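Local atomic coordinates of protein CT_858 (Chlamydia trachomatis, PDB entry 3DOR), a protein that is the secreted chlamydial protease CPAF, probably a serine endopeptidase, which combines a PDZ domain with a peptidase domain of family S41. Residues Leu476-Arg481 with Ala517-Gly522. Residues are numbered along the deposited sequence; the frame is centred on the assembly and turned at random.
Sequences LKDNDR and AVREHG
Arg519 and Asp478 meet in a bidentate salt bridge, in which NE and NH2 on one edge of the guanidinium each hold one carboxylate oxygen. Arg519 NH2 donates to Asp478 OD1 over 2.9 Å and Arg519 NE to Asp478 OD2 over 3.1 Å; both bonds are nearly straight and use the syn lone pairs. With carboxylate and guanidinium only 15° from coplanar, the pairing fixes the rotation of both flat groups. A bend in the arginine chain at chi3 (63°) turns the guanidinium edge to the acid, while CB of Arg519 lies 3.5 Å from Asp478 OD2. Asp478 OD2 also accepts a short bond of 2.6 Å from a water, which in turn receives the backbone N-H of Glu520, so Asp478 is tied to the backbone of the turn as well as to its arginine. A second water links the same oxygen weakly to His521 N.

Glu520 reaches over the end of the helix, where its OE2 stands 3.5 Å from Asp478 O, two acceptors that do not bond. Further out, Glu531 forms salt bridges to both Arg519 NH1 and Lys477 NZ, and its charge probably eases the approach of these two cations. Asn479 bonds through its amide to Val475 O and Glu362 N, joining the helix end to strand 361-368.

The contact thus ties the C-terminus of helix 468-478, closed by a Schellman motif with Asp480 at the positive-phi position, to the type I turn Arg519-Gly522 after strand 507-518: a surface helix-to-turn salt bridge within the S41 peptidase region.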
loop_
_atom_site.group_PDB
_atom_site.type_symbol
_atom_site.label_atom_id
_atom_site.label_comp_id
_atom_site.label_asym_id
_atom_site.label_seq_id
_atom_site.Cartn_x
_atom_site.Cartn_y
_atom_site.Cartn_z
ATOM N N LEU B 476 19.919 2.418 25.371
ATOM C CA LEU B 476 20.089 2.402 26.821
ATOM C C LEU B 476 21.509 1.992 27.234
ATOM O O LEU B 476 22.033 2.465 28.254
ATOM C CB LEU B 476 19.055 1.459 27.454
ATOM C CG LEU B 476 17.593 1.908 27.256
ATOM C CD1 LEU B 476 16.592 0.903 27.856
ATOM C CD2 LEU B 476 17.430 3.272 27.898
ATOM N N LYS B 477 22.125 1.109 26.452
ATOM C CA LYS B 477 23.480 0.659 26.758
ATOM C C LYS B 477 24.505 1.733 26.417
ATOM O O LYS B 477 25.313 2.107 27.264
ATOM C CB LYS B 477 23.814 -0.617 25.983
ATOM C CG LYS B 477 25.123 -1.293 26.409
ATOM C CD LYS B 477 25.227 -2.685 25.780
ATOM C CE LYS B 477 26.293 -3.550 26.456
ATOM N NZ LYS B 477 27.682 -3.026 26.286
ATOM N N ASP B 478 24.458 2.240 25.185
ATOM C CA ASP B 478 25.416 3.253 24.742
ATOM C C ASP B 478 25.313 4.604 25.458
ATOM O O ASP B 478 26.230 5.417 25.382
ATOM C CB ASP B 478 25.327 3.431 23.213
ATOM C CG ASP B 478 25.797 2.189 22.453
ATOM O OD1 ASP B 478 26.229 1.217 23.108
ATOM O OD2 ASP B 478 25.744 2.170 21.205
ATOM N N ASN B 479 24.213 4.832 26.170
ATOM C CA ASN B 479 24.022 6.081 26.921
ATOM C C ASN B 479 24.186 5.783 28.409
ATOM O O ASN B 479 23.959 6.653 29.258
ATOM C CB ASN B 479 22.622 6.670 26.667
ATOM C CG ASN B 479 22.517 7.396 25.330
ATOM O OD1 ASN B 479 22.989 8.522 25.185
ATOM N ND2 ASN B 479 21.902 6.751 24.348
ATOM N N ASP B 480 24.569 4.540 28.714
ATOM C CA ASP B 480 24.780 4.094 30.093
ATOM C C ASP B 480 23.548 4.353 30.980
ATOM O O ASP B 480 23.693 4.764 32.131
ATOM C CB ASP B 480 25.990 4.819 30.707
ATOM C CG ASP B 480 27.299 4.544 29.964
ATOM O OD1 ASP B 480 27.997 5.474 29.554
ATOM O OD2 ASP B 480 27.644 3.274 29.803
ATOM N N ARG B 481 22.351 4.111 30.455
ATOM C CA ARG B 481 21.110 4.340 31.207
ATOM C C ARG B 481 20.636 3.077 31.924
ATOM O O ARG B 481 19.999 3.147 32.974
ATOM C CB ARG B 481 19.989 4.791 30.253
ATOM C CG ARG B 481 19.281 6.089 30.620
ATOM C CD ARG B 481 18.089 5.936 31.563
ATOM N NE ARG B 481 18.509 5.432 32.851
ATOM C CZ ARG B 481 17.712 5.236 33.892
ATOM N NH1 ARG B 481 16.419 5.517 33.827
ATOM N NH2 ARG B 481 18.218 4.697 34.986
ATOM N N ALA B 517 22.003 1.050 10.324
ATOM C CA ALA B 517 22.179 1.820 11.546
ATOM C C ALA B 517 23.630 1.729 11.999
ATOM O O ALA B 517 24.286 0.690 11.824
ATOM C CB ALA B 517 21.270 1.285 12.630
ATOM N N VAL B 518 24.120 2.820 12.579
ATOM C CA VAL B 518 25.479 2.891 13.093
ATOM C C VAL B 518 25.418 3.395 14.532
ATOM O O VAL B 518 24.819 4.432 14.793
ATOM C CB VAL B 518 26.342 3.879 12.288
ATOM C CG1 VAL B 518 27.770 3.839 12.805
ATOM C CG2 VAL B 518 26.301 3.536 10.803
ATOM N N ARG B 519 26.036 2.667 15.462
ATOM C CA ARG B 519 26.045 3.073 16.868
ATOM C C ARG B 519 27.011 4.256 17.048
ATOM O O ARG B 519 27.879 4.478 16.208
ATOM C CB ARG B 519 26.469 1.888 17.747
ATOM C CG ARG B 519 25.502 0.695 17.665
ATOM C CD ARG B 519 26.081 -0.575 18.274
ATOM N NE ARG B 519 26.347 -0.461 19.706
ATOM C CZ ARG B 519 26.683 -1.488 20.482
ATOM N NH1 ARG B 519 26.792 -2.706 19.966
ATOM N NH2 ARG B 519 26.905 -1.302 21.776
ATOM N N GLU B 520 26.849 5.017 18.130
ATOM C CA GLU B 520 27.704 6.178 18.399
ATOM C C GLU B 520 29.180 5.958 18.091
ATOM O O GLU B 520 29.827 6.820 17.508
ATOM C CB GLU B 520 27.600 6.613 19.864
ATOM C CG GLU B 520 26.296 7.278 20.252
ATOM C CD GLU B 520 26.352 7.865 21.655
ATOM O OE1 GLU B 520 27.109 8.848 21.850
ATOM O OE2 GLU B 520 25.652 7.340 22.556
ATOM N N HIS B 521 29.709 4.809 18.491
ATOM C CA HIS B 521 31.115 4.509 18.271
ATOM C C HIS B 521 31.488 3.885 16.927
ATOM O O HIS B 521 32.636 3.490 16.732
ATOM C CB HIS B 521 31.633 3.650 19.424
ATOM C CG HIS B 521 31.587 4.351 20.745
ATOM N ND1 HIS B 521 31.066 3.775 21.883
ATOM C CD2 HIS B 521 31.968 5.605 21.096
ATOM C CE1 HIS B 521 31.124 4.643 22.879
ATOM N NE2 HIS B 521 31.666 5.759 22.427
ATOM N N GLY B 522 30.534 3.787 16.004
ATOM C CA GLY B 522 30.854 3.251 14.687
ATOM C C GLY B 522 30.468 1.836 14.292
ATOM O O GLY B 522 30.473 1.512 13.102
HETATM O O HOH W 1 24.786 3.990 19.628
HETATM O O HOH W 2 28.828 2.230 20.480
#